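Local coordinates for protein cellulase (Bacillus sp. BG-CS10, PDB 5E09) that probably cleaves internal beta-1,4-glucosidic bonds of cellulose, as a halophilic endoglucanase with a family 5 glycoside hydrolase barrel and appended carbohydrate-binding domains, at residues Y226-F231 / E242-Q247; D251-V256 / V267-F272; F292-I297 / H329-A334. All blocks are in the same frame, centred on the assembly; numbering follows the deposited sequence.

Contact 1: Y226-F231 / E242-Q247; sequences YGFWPF and EEETQQ
E244 meets the ring of F228 in the first turn of helix 243-261. Its carboxylate oxygen OE1 comes to 3.7 Å from F228 CZ, the two planes inclined by 47°, while its OE2 hydrogen-bonds Y238 OH. A glutamate suits this exposed position: its CB and its backbone O lie near the aromatic ring, and its acid reaches a polar partner. P230 CD covers the opposite face of the F228 ring from the E244 carbonyl, 3.5 Å above the plane. T245 comes next and fills the angle between two phenylalanines. Its CG2 lies 3.7 Å from F231 CD2, and its OG1 lies 3.6 Å from F231 CB. F228 CB rests on T245 CA at 3.8 Å, and with CG anti to the backbone N (chi1 -176°) the ring runs on from there to E244. A water accepts from F228 N and donates to T245 O. With an alanine here instead of F228 the ring is gone, and P230 CD and the E244 side chain would probably lose the surface they pack on, opening a gap beside T245. Here the beta-alpha loop after strand 219-225 folds back on the start of the following helix, at the C-terminal, active-site end of a TIM barrel.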
loop_
_atom_site.group_PDB
_atom_site.type_symbol
_atom_site.label_atom_id
_atom_site.label_comp_id
_atom_site.label_asym_id
_atom_site.label_seq_id
_atom_site.Cartn_x
_atom_site.Cartn_y
_atom_site.Cartn_z
ATOM N N TYR A 226 -3.713 -4.398 3.352
ATOM C CA TYR A 226 -2.651 -4.211 2.370
ATOM C C TYR A 226 -2.820 -5.121 1.169
ATOM O O TYR A 226 -1.884 -5.331 0.403
ATOM C CB TYR A 226 -1.287 -4.438 3.018
ATOM C CG TYR A 226 -0.832 -3.250 3.825
ATOM C CD1 TYR A 226 -0.154 -2.198 3.216
ATOM C CD2 TYR A 226 -1.098 -3.165 5.187
ATOM C CE1 TYR A 226 0.256 -1.094 3.942
ATOM C CE2 TYR A 226 -0.694 -2.062 5.923
ATOM C CZ TYR A 226 -0.016 -1.031 5.295
ATOM O OH TYR A 226 0.399 0.067 6.017
ATOM N N GLY A 227 -4.023 -5.661 1.020
ATOM C CA GLY A 227 -4.378 -6.431 -0.153
ATOM C C GLY A 227 -4.095 -7.909 -0.012
ATOM O O GLY A 227 -3.194 -8.317 0.725
ATOM N N PHE A 228 -4.892 -8.701 -0.723
ATOM C CA PHE A 228 -4.669 -10.128 -0.865
ATOM C C PHE A 228 -3.189 -10.393 -1.141
ATOM O O PHE A 228 -2.651 -9.970 -2.166
ATOM C CB PHE A 228 -5.554 -10.680 -1.980
ATOM C CG PHE A 228 -5.461 -12.162 -2.153
ATOM C CD1 PHE A 228 -5.728 -13.013 -1.094
ATOM C CD2 PHE A 228 -5.125 -12.709 -3.384
ATOM C CE1 PHE A 228 -5.651 -14.389 -1.250
ATOM C CE2 PHE A 228 -5.044 -14.085 -3.550
ATOM C CZ PHE A 228 -5.307 -14.926 -2.481
ATOM N N TRP A 229 -2.548 -11.090 -0.207
ATOM C CA TRP A 229 -1.089 -11.181 -0.143
ATOM C C TRP A 229 -0.341 -11.493 -1.455
ATOM O O TRP A 229 0.589 -10.771 -1.808
ATOM C CB TRP A 229 -0.691 -12.213 0.924
ATOM C CG TRP A 229 0.787 -12.380 1.015
ATOM C CD1 TRP A 229 1.678 -11.504 1.568
ATOM C CD2 TRP A 229 1.557 -13.474 0.514
ATOM N NE1 TRP A 229 2.956 -11.989 1.442
ATOM C CE2 TRP A 229 2.911 -13.203 0.796
ATOM C CE3 TRP A 229 1.236 -14.665 -0.150
ATOM C CZ2 TRP A 229 3.942 -14.072 0.450
ATOM C CZ3 TRP A 229 2.260 -15.529 -0.498
ATOM C CH2 TRP A 229 3.598 -15.228 -0.197
ATOM N N PRO A 230 -0.725 -12.561 -2.180
ATOM C CA PRO A 230 0.099 -12.891 -3.352
ATOM C C PRO A 230 0.117 -11.797 -4.428
ATOM O O PRO A 230 1.134 -11.590 -5.094
ATOM C CB PRO A 230 -0.561 -14.164 -3.901
ATOM C CG PRO A 230 -1.434 -14.668 -2.812
ATOM C CD PRO A 230 -1.868 -13.480 -2.040
ATOM N N PHE A 231 -1.006 -11.110 -4.603
ATOM C CA PHE A 231 -1.060 -9.995 -5.536
ATOM C C PHE A 231 -0.276 -8.801 -5.004
ATOM O O PHE A 231 0.430 -8.127 -5.755
ATOM C CB PHE A 231 -2.509 -9.583 -5.816
ATOM C CG PHE A 231 -2.632 -8.269 -6.534
ATOM C CD1 PHE A 231 -2.315 -8.162 -7.883
ATOM C CD2 PHE A 231 -3.052 -7.134 -5.860
ATOM C CE1 PHE A 231 -2.419 -6.948 -8.539
ATOM C CE2 PHE A 231 -3.164 -5.920 -6.512
ATOM C CZ PHE A 231 -2.845 -5.827 -7.849
ATOM N N GLU A 242 -7.257 -9.698 -10.138
ATOM C CA GLU A 242 -8.330 -10.583 -10.582
ATOM C C GLU A 242 -9.250 -10.996 -9.414
ATOM O O GLU A 242 -9.152 -10.437 -8.313
ATOM C CB GLU A 242 -7.703 -11.791 -11.328
ATOM C CG GLU A 242 -7.002 -11.506 -12.669
ATOM C CD GLU A 242 -6.356 -12.736 -13.291
ATOM O OE1 GLU A 242 -6.267 -13.792 -12.626
ATOM O OE2 GLU A 242 -5.901 -12.632 -14.446
ATOM N N GLU A 243 -10.122 -11.971 -9.669
ATOM C CA GLU A 243 -11.265 -12.296 -8.823
ATOM C C GLU A 243 -10.936 -12.586 -7.365
ATOM O O GLU A 243 -11.715 -12.212 -6.494
ATOM C CB GLU A 243 -12.036 -13.487 -9.405
ATOM C CG GLU A 243 -13.459 -13.137 -9.817
ATOM C CD GLU A 243 -14.118 -14.243 -10.611
ATOM O OE1 GLU A 243 -14.065 -15.404 -10.155
ATOM O OE2 GLU A 243 -14.664 -13.960 -11.700
ATOM N N GLU A 244 -9.814 -13.243 -7.085
ATOM C CA GLU A 244 -9.485 -13.570 -5.699
ATOM C C GLU A 244 -9.128 -12.336 -4.879
ATOM O O GLU A 244 -9.496 -12.236 -3.704
ATOM C CB GLU A 244 -8.340 -14.570 -5.635
ATOM C CG GLU A 244 -8.603 -15.855 -6.384
ATOM C CD GLU A 244 -7.556 -16.893 -6.083
ATOM O OE1 GLU A 244 -7.222 -17.052 -4.886
ATOM O OE2 GLU A 244 -7.072 -17.541 -7.036
ATOM N N THR A 245 -8.400 -11.410 -5.495
ATOM C CA THR A 245 -8.038 -10.153 -4.845
ATOM C C THR A 245 -9.305 -9.351 -4.512
ATOM O O THR A 245 -9.500 -8.856 -3.375
ATOM C CB THR A 245 -7.092 -9.337 -5.746
ATOM O OG1 THR A 245 -6.075 -10.205 -6.262
ATOM C CG2 THR A 245 -6.438 -8.204 -4.975
ATOM N N GLN A 246 -10.183 -9.266 -5.509
ATOM C CA GLN A 246 -11.452 -8.560 -5.376
ATOM C C GLN A 246 -12.308 -9.172 -4.272
ATOM O O GLN A 246 -12.852 -8.464 -3.414
ATOM C CB GLN A 246 -12.202 -8.583 -6.708
ATOM C CG GLN A 246 -11.378 -8.045 -7.874
ATOM C CD GLN A 246 -12.127 -8.058 -9.192
ATOM O OE1 GLN A 246 -12.115 -9.051 -9.915
ATOM N NE2 GLN A 246 -12.774 -6.947 -9.516
ATOM N N GLN A 247 -12.399 -10.498 -4.290
ATOM C CA GLN A 247 -13.222 -11.227 -3.338
ATOM C C GLN A 247 -12.683 -11.068 -1.929
ATOM O O GLN A 247 -13.457 -10.996 -0.973
ATOM C CB GLN A 247 -13.302 -12.707 -3.705
ATOM C CG GLN A 247 -14.432 -13.442 -3.002
ATOM C CD GLN A 247 -15.789 -12.820 -3.289
ATOM O OE1 GLN A 247 -16.129 -12.555 -4.442
ATOM N NE2 GLN A 247 -16.568 -12.576 -2.239
HETATM O O HOH W 1 -7.346 -7.525 -1.992
#

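Contact 2: D251-V256 / V267-F272; sequences DTFNRV and VVLGEF
L269, which receives the ring of F253, lies at the centre of an inverse gamma turn, an unusual kink within a barrel strand. From this bend its side chain still reaches the helix, and both methyls touch the phenylalanine: CD2 is 3.8 Å from F253 CZ, and CD1 is 4.0 Å from the same atom. CD1 comes in the plane of the ring at its edge, whereas CD2 approaches obliquely, and the two side chains cross at about a right angle. The long phenylalanine is what spans this part of the interface, since F253 CA and L269 CA are 9.9 Å apart. Its chi1 of -71° sets CG opposite the carbonyl carbon, and the ring then extends from the helix flank to the strand. T252 CG2 lies over the centre of one ring face, Y225 of strand 219-225 meets the ring edge-to-face, and L296 and L300 of helix 286-302 pack against the same side chain.

One helical turn later the gap is smaller, 8.0 Å between V256 CA and V267 CA, and two short branched residues suffice. V256 CG1 fits against both prongs of V267, 3.8 Å from CG1 and equally far from CG2. V268, between the two strand residues that touch the helix, packs on I220 and M308 instead. Purely apolar residues suit this buried layer, which joins helix 243-261 to the strand following it, the seventh of the eight parallel strands in the (beta/alpha)8 or TIM barrel of family 5 glycoside hydrolases.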
loop_
_atom_site.group_PDB
_atom_site.type_symbol
_atom_site.label_atom_id
_atom_site.label_comp_id
_atom_site.label_asym_id
_atom_site.label_seq_id
_atom_site.Cartn_x
_atom_site.Cartn_y
_atom_site.Cartn_z
ATOM N N ASP A 251 -15.084 -9.745 1.030
ATOM C CA ASP A 251 -15.272 -10.518 2.256
ATOM C C ASP A 251 -14.761 -9.757 3.478
ATOM O O ASP A 251 -15.488 -9.596 4.485
ATOM C CB ASP A 251 -14.562 -11.876 2.156
ATOM C CG ASP A 251 -15.135 -12.763 1.055
ATOM O OD1 ASP A 251 -16.251 -12.478 0.568
ATOM O OD2 ASP A 251 -14.473 -13.756 0.682
ATOM N N THR A 252 -13.516 -9.284 3.382
ATOM C CA THR A 252 -12.893 -8.577 4.496
ATOM C C THR A 252 -13.786 -7.459 5.011
ATOM O O THR A 252 -14.149 -7.412 6.202
ATOM C CB THR A 252 -11.529 -7.977 4.108
ATOM O OG1 THR A 252 -10.633 -9.026 3.715
ATOM C CG2 THR A 252 -10.933 -7.214 5.281
ATOM N N PHE A 253 -14.177 -6.562 4.117
ATOM C CA PHE A 253 -14.882 -5.394 4.610
ATOM C C PHE A 253 -16.373 -5.650 4.808
ATOM O O PHE A 253 -17.046 -4.893 5.501
ATOM C CB PHE A 253 -14.592 -4.211 3.696
ATOM C CG PHE A 253 -13.177 -3.716 3.839
ATOM C CD1 PHE A 253 -12.803 -2.990 4.957
ATOM C CD2 PHE A 253 -12.211 -4.044 2.905
ATOM C CE1 PHE A 253 -11.500 -2.558 5.125
ATOM C CE2 PHE A 253 -10.902 -3.614 3.059
ATOM C CZ PHE A 253 -10.544 -2.867 4.173
ATOM N N ASN A 254 -16.877 -6.748 4.259
ATOM C CA ASN A 254 -18.208 -7.205 4.638
ATOM C C ASN A 254 -18.245 -7.559 6.112
ATOM O O ASN A 254 -19.136 -7.116 6.834
ATOM C CB ASN A 254 -18.657 -8.412 3.813
ATOM C CG ASN A 254 -19.338 -8.012 2.520
ATOM O OD1 ASN A 254 -19.685 -6.847 2.321
ATOM N ND2 ASN A 254 -19.536 -8.981 1.633
ATOM N N ARG A 255 -17.284 -8.348 6.584
ATOM C CA ARG A 255 -17.359 -8.697 7.995
ATOM C C ARG A 255 -16.970 -7.514 8.890
ATOM O O ARG A 255 -17.496 -7.383 10.005
ATOM C CB ARG A 255 -16.514 -9.935 8.313
ATOM C CG ARG A 255 -15.057 -9.846 7.994
ATOM C CD ARG A 255 -14.338 -11.100 8.462
ATOM N NE ARG A 255 -12.939 -11.067 8.065
ATOM C CZ ARG A 255 -12.488 -11.520 6.902
ATOM N NH1 ARG A 255 -13.328 -12.056 6.030
ATOM N NH2 ARG A 255 -11.195 -11.441 6.617
ATOM N N VAL A 256 -16.088 -6.635 8.408
ATOM C CA VAL A 256 -15.824 -5.413 9.175
ATOM C C VAL A 256 -17.110 -4.590 9.325
ATOM O O VAL A 256 -17.414 -4.064 10.396
ATOM C CB VAL A 256 -14.730 -4.534 8.525
ATOM C CG1 VAL A 256 -14.678 -3.161 9.191
ATOM C CG2 VAL A 256 -13.379 -5.217 8.607
ATOM N N VAL A 267 -15.628 2.705 11.772
ATOM C CA VAL A 267 -14.356 2.064 11.492
ATOM C C VAL A 267 -13.400 2.995 10.744
ATOM O O VAL A 267 -13.795 3.701 9.814
ATOM C CB VAL A 267 -14.559 0.774 10.669
ATOM C CG1 VAL A 267 -13.217 0.112 10.348
ATOM C CG2 VAL A 267 -15.473 -0.187 11.414
ATOM N N VAL A 268 -12.146 3.007 11.187
ATOM C CA VAL A 268 -11.064 3.639 10.454
ATOM C C VAL A 268 -10.075 2.588 9.937
ATOM O O VAL A 268 -9.457 1.836 10.711
ATOM C CB VAL A 268 -10.305 4.671 11.311
ATOM C CG1 VAL A 268 -9.077 5.174 10.562
ATOM C CG2 VAL A 268 -11.218 5.839 11.685
ATOM N N LEU A 269 -9.963 2.523 8.616
ATOM C CA LEU A 269 -8.894 1.787 7.968
ATOM C C LEU A 269 -7.619 2.614 8.127
ATOM O O LEU A 269 -7.260 3.390 7.248
ATOM C CB LEU A 269 -9.222 1.534 6.493
ATOM C CG LEU A 269 -8.245 0.656 5.714
ATOM C CD1 LEU A 269 -8.078 -0.686 6.408
ATOM C CD2 LEU A 269 -8.736 0.457 4.295
ATOM N N GLY A 270 -6.953 2.462 9.264
ATOM C CA GLY A 270 -5.869 3.355 9.639
ATOM C C GLY A 270 -4.655 3.330 8.731
ATOM O O GLY A 270 -3.887 4.294 8.682
ATOM N N GLU A 271 -4.469 2.216 8.031
ATOM C CA GLU A 271 -3.441 2.101 7.008
ATOM C C GLU A 271 -3.954 1.261 5.860
ATOM O O GLU A 271 -4.579 0.218 6.076
ATOM C CB GLU A 271 -2.158 1.465 7.556
ATOM C CG GLU A 271 -1.479 2.224 8.670
ATOM C CD GLU A 271 -0.185 1.570 9.099
ATOM O OE1 GLU A 271 0.289 0.675 8.365
ATOM O OE2 GLU A 271 0.352 1.943 10.167
ATOM N N PHE A 272 -3.698 1.710 4.638
ATOM C CA PHE A 272 -3.862 0.830 3.493
ATOM C C PHE A 272 -2.823 1.166 2.434
ATOM O O PHE A 272 -2.193 2.221 2.476
ATOM C CB PHE A 272 -5.290 0.899 2.931
ATOM C CG PHE A 272 -5.600 2.156 2.173
ATOM C CD1 PHE A 272 -6.006 3.303 2.838
ATOM C CD2 PHE A 272 -5.519 2.183 0.790
ATOM C CE1 PHE A 272 -6.305 4.456 2.141
ATOM C CE2 PHE A 272 -5.817 3.338 0.085
ATOM C CZ PHE A 272 -6.210 4.476 0.761
#

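Contact 3: F292-I297 / H329-A334; sequences FFEFLI and HNMLKA
F293 and L332 lie side by side and point the same way, filling the seam between their two helices. A single methyl, L332 CD2, does the touching: it is 3.8 Å from F293 CD1 and 3.9 Å from F293 CB, approaching the ring obliquely. The flat phenylalanine suits a place with several neighbours, for F328 meets its ring edge-to-face and F272 of strand 267-272 packs against it.

E294 follows, and here the nearest CA pair of the interface, E294 CA with M331 CA, is 6.7 Å apart. M331, deposited as selenomethionine, bends at chi2 and chi3 and brings SE to 3.8 Å from E294 CG, with CE near E294 CB. The glutamate therefore offers its methylenes to the neighbouring helix, and the bend at chi2 (-86°) takes the carboxylate elsewhere: OE2 forms a salt bridge with R339 and also accepts from S340 N, so the buried acid is well supplied with donors. The unbranched, flexible chain of methionine, here with selenium in place of sulfur, suits such a bent aliphatic surface.

Helices 286-302 and 326-337 belong to the outer layer of the TIM barrel, one before and the other after strand 306-311, and they run in nearly the same direction. The axes of the two short segments are 9.3 Å apart at their closest and inclined by only 17°.

One turn beyond F293, I297 returns to the same leucine methyl, its CD1 lying 3.8 Å from L332 CD2 as the two side chains cross at about a right angle. The extended isoleucine arm, with CD1 anti to CA (chi2 173°), carries that methyl across to the leucine, and I297 also touches S335 further along helix 326-337.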
loop_
_atom_site.group_PDB
_atom_site.type_symbol
_atom_site.label_atom_id
_atom_site.label_comp_id
_atom_site.label_asym_id
_atom_site.label_seq_id
_atom_site.Cartn_x
_atom_site.Cartn_y
_atom_site.Cartn_z
ATOM N N PHE A 292 -6.835 -1.920 -8.603
ATOM C CA PHE A 292 -6.925 -2.343 -7.211
ATOM C C PHE A 292 -7.451 -1.211 -6.338
ATOM O O PHE A 292 -8.442 -1.378 -5.620
ATOM C CB PHE A 292 -5.570 -2.819 -6.677
ATOM C CG PHE A 292 -5.569 -3.081 -5.192
ATOM C CD1 PHE A 292 -5.979 -4.308 -4.691
ATOM C CD2 PHE A 292 -5.175 -2.097 -4.298
ATOM C CE1 PHE A 292 -5.992 -4.552 -3.320
ATOM C CE2 PHE A 292 -5.191 -2.332 -2.933
ATOM C CZ PHE A 292 -5.602 -3.563 -2.444
ATOM N N PHE A 293 -6.791 -0.058 -6.393
ATOM C CA PHE A 293 -7.196 1.041 -5.515
ATOM C C PHE A 293 -8.599 1.572 -5.833
ATOM O O PHE A 293 -9.347 1.938 -4.919
ATOM C CB PHE A 293 -6.159 2.164 -5.563
ATOM C CG PHE A 293 -4.931 1.869 -4.746
ATOM C CD1 PHE A 293 -4.917 2.117 -3.380
ATOM C CD2 PHE A 293 -3.803 1.315 -5.332
ATOM C CE1 PHE A 293 -3.794 1.833 -2.608
ATOM C CE2 PHE A 293 -2.669 1.028 -4.568
ATOM C CZ PHE A 293 -2.669 1.289 -3.202
ATOM N N GLU A 294 -8.968 1.586 -7.113
ATOM C CA GLU A 294 -10.316 2.013 -7.507
ATOM C C GLU A 294 -11.382 1.098 -6.889
ATOM O O GLU A 294 -12.356 1.560 -6.267
ATOM C CB GLU A 294 -10.443 2.031 -9.037
ATOM C CG GLU A 294 -11.686 2.742 -9.579
ATOM C CD GLU A 294 -12.906 1.845 -9.642
ATOM O OE1 GLU A 294 -12.740 0.611 -9.798
ATOM O OE2 GLU A 294 -14.034 2.376 -9.532
ATOM N N PHE A 295 -11.185 -0.205 -7.065
ATOM C CA PHE A 295 -12.087 -1.200 -6.494
ATOM C C PHE A 295 -12.193 -1.067 -4.964
ATOM O O PHE A 295 -13.294 -0.936 -4.393
ATOM C CB PHE A 295 -11.600 -2.592 -6.887
ATOM C CG PHE A 295 -12.574 -3.687 -6.594
ATOM C CD1 PHE A 295 -13.572 -4.006 -7.500
ATOM C CD2 PHE A 295 -12.477 -4.420 -5.425
ATOM C CE1 PHE A 295 -14.469 -5.031 -7.235
ATOM C CE2 PHE A 295 -13.364 -5.444 -5.155
ATOM C CZ PHE A 295 -14.362 -5.752 -6.059
ATOM N N LEU A 296 -11.033 -1.081 -4.313
ATOM C CA LEU A 296 -10.954 -0.973 -2.858
ATOM C C LEU A 296 -11.706 0.241 -2.315
ATOM O O LEU A 296 -12.543 0.113 -1.411
ATOM C CB LEU A 296 -9.493 -0.905 -2.406
ATOM C CG LEU A 296 -9.275 -0.685 -0.904
ATOM C CD1 LEU A 296 -9.920 -1.805 -0.094
ATOM C CD2 LEU A 296 -7.793 -0.559 -0.567
ATOM N N ILE A 297 -11.408 1.421 -2.854
ATOM C CA ILE A 297 -12.021 2.625 -2.306
ATOM C C ILE A 297 -13.525 2.664 -2.613
ATOM O O ILE A 297 -14.312 3.145 -1.788
ATOM C CB ILE A 297 -11.315 3.891 -2.813
ATOM C CG1 ILE A 297 -9.896 3.930 -2.243
ATOM C CG2 ILE A 297 -12.072 5.144 -2.380
ATOM C CD1 ILE A 297 -9.028 5.036 -2.793
ATOM N N HIS A 329 -2.456 9.224 -7.788
ATOM C CA HIS A 329 -3.218 10.088 -6.901
ATOM C C HIS A 329 -4.506 10.594 -7.540
ATOM O O HIS A 329 -5.499 10.801 -6.845
ATOM C CB HIS A 329 -2.405 11.287 -6.437
ATOM C CG HIS A 329 -3.166 12.171 -5.500
ATOM N ND1 HIS A 329 -3.721 13.368 -5.892
ATOM C CD2 HIS A 329 -3.517 11.993 -4.203
ATOM C CE1 HIS A 329 -4.355 13.912 -4.864
ATOM N NE2 HIS A 329 -4.245 13.097 -3.831
ATOM N N ASN A 330 -4.489 10.812 -8.851
ATOM C CA ASN A 330 -5.713 11.186 -9.543
ATOM C C ASN A 330 -6.746 10.079 -9.406
ATOM O O ASN A 330 -7.933 10.352 -9.232
ATOM C CB ASN A 330 -5.452 11.489 -11.022
ATOM C CG ASN A 330 -4.804 12.847 -11.237
ATOM O OD1 ASN A 330 -4.535 13.583 -10.285
ATOM N ND2 ASN A 330 -4.542 13.179 -12.493
HETATM N N MSE A 331 -6.296 8.829 -9.477
HETATM C CA MSE A 331 -7.219 7.708 -9.314
HETATM C C MSE A 331 -7.791 7.663 -7.892
HETATM O O MSE A 331 -8.988 7.408 -7.708
HETATM C CB MSE A 331 -6.536 6.380 -9.658
HETATM C CG MSE A 331 -7.460 5.173 -9.531
HETATM SE SE MSE A 331 -9.119 5.359 -10.571
HETATM C CE MSE A 331 -8.641 4.236 -12.094
ATOM N N LEU A 332 -6.946 7.918 -6.893
ATOM C CA LEU A 332 -7.435 7.989 -5.511
ATOM C C LEU A 332 -8.481 9.098 -5.345
ATOM O O LEU A 332 -9.579 8.876 -4.815
ATOM C CB LEU A 332 -6.279 8.229 -4.534
ATOM C CG LEU A 332 -5.111 7.243 -4.489
ATOM C CD1 LEU A 332 -4.114 7.688 -3.429
ATOM C CD2 LEU A 332 -5.579 5.805 -4.235
ATOM N N LYS A 333 -8.116 10.293 -5.804
ATOM C CA LYS A 333 -8.949 11.487 -5.713
ATOM C C LYS A 333 -10.300 11.258 -6.365
ATOM O O LYS A 333 -11.344 11.580 -5.790
ATOM C CB LYS A 333 -8.234 12.669 -6.370
ATOM C CG LYS A 333 -8.779 14.037 -6.004
ATOM C CD LYS A 333 -7.853 15.126 -6.533
ATOM C CE LYS A 333 -8.123 16.469 -5.876
ATOM N NZ LYS A 333 -6.966 17.401 -6.035
ATOM N N ALA A 334 -10.275 10.689 -7.566
ATOM C CA ALA A 334 -11.501 10.339 -8.273
ATOM C C ALA A 334 -12.325 9.341 -7.464
ATOM O O ALA A 334 -13.549 9.466 -7.358
ATOM C CB ALA A 334 -11.180 9.769 -9.652
#

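How the contacts relate
From the N terminus, the three contacts follow in series; none nests in or crosses another. Contact 1 closes a loop of ten residues between its two segments, within the connection from strand 219-225 to helix 243-261. Contact 2 starts further along that helix and closes the turn into strand 267-272, so the two share the helix. Contact 3 spans a longer excursion, which includes strand 306-311. The contacts also touch each other: Y226 OH probably hydrogen-bonds E271 OE1 between contacts 1 and 2, F231 and T245 pack on F292 between 1 and 3, and F272 packs on L296 between 2 and 3. Together they tie helices 243-261, 286-302 and 326-337 and strand 267-272 into the later part of the barrel.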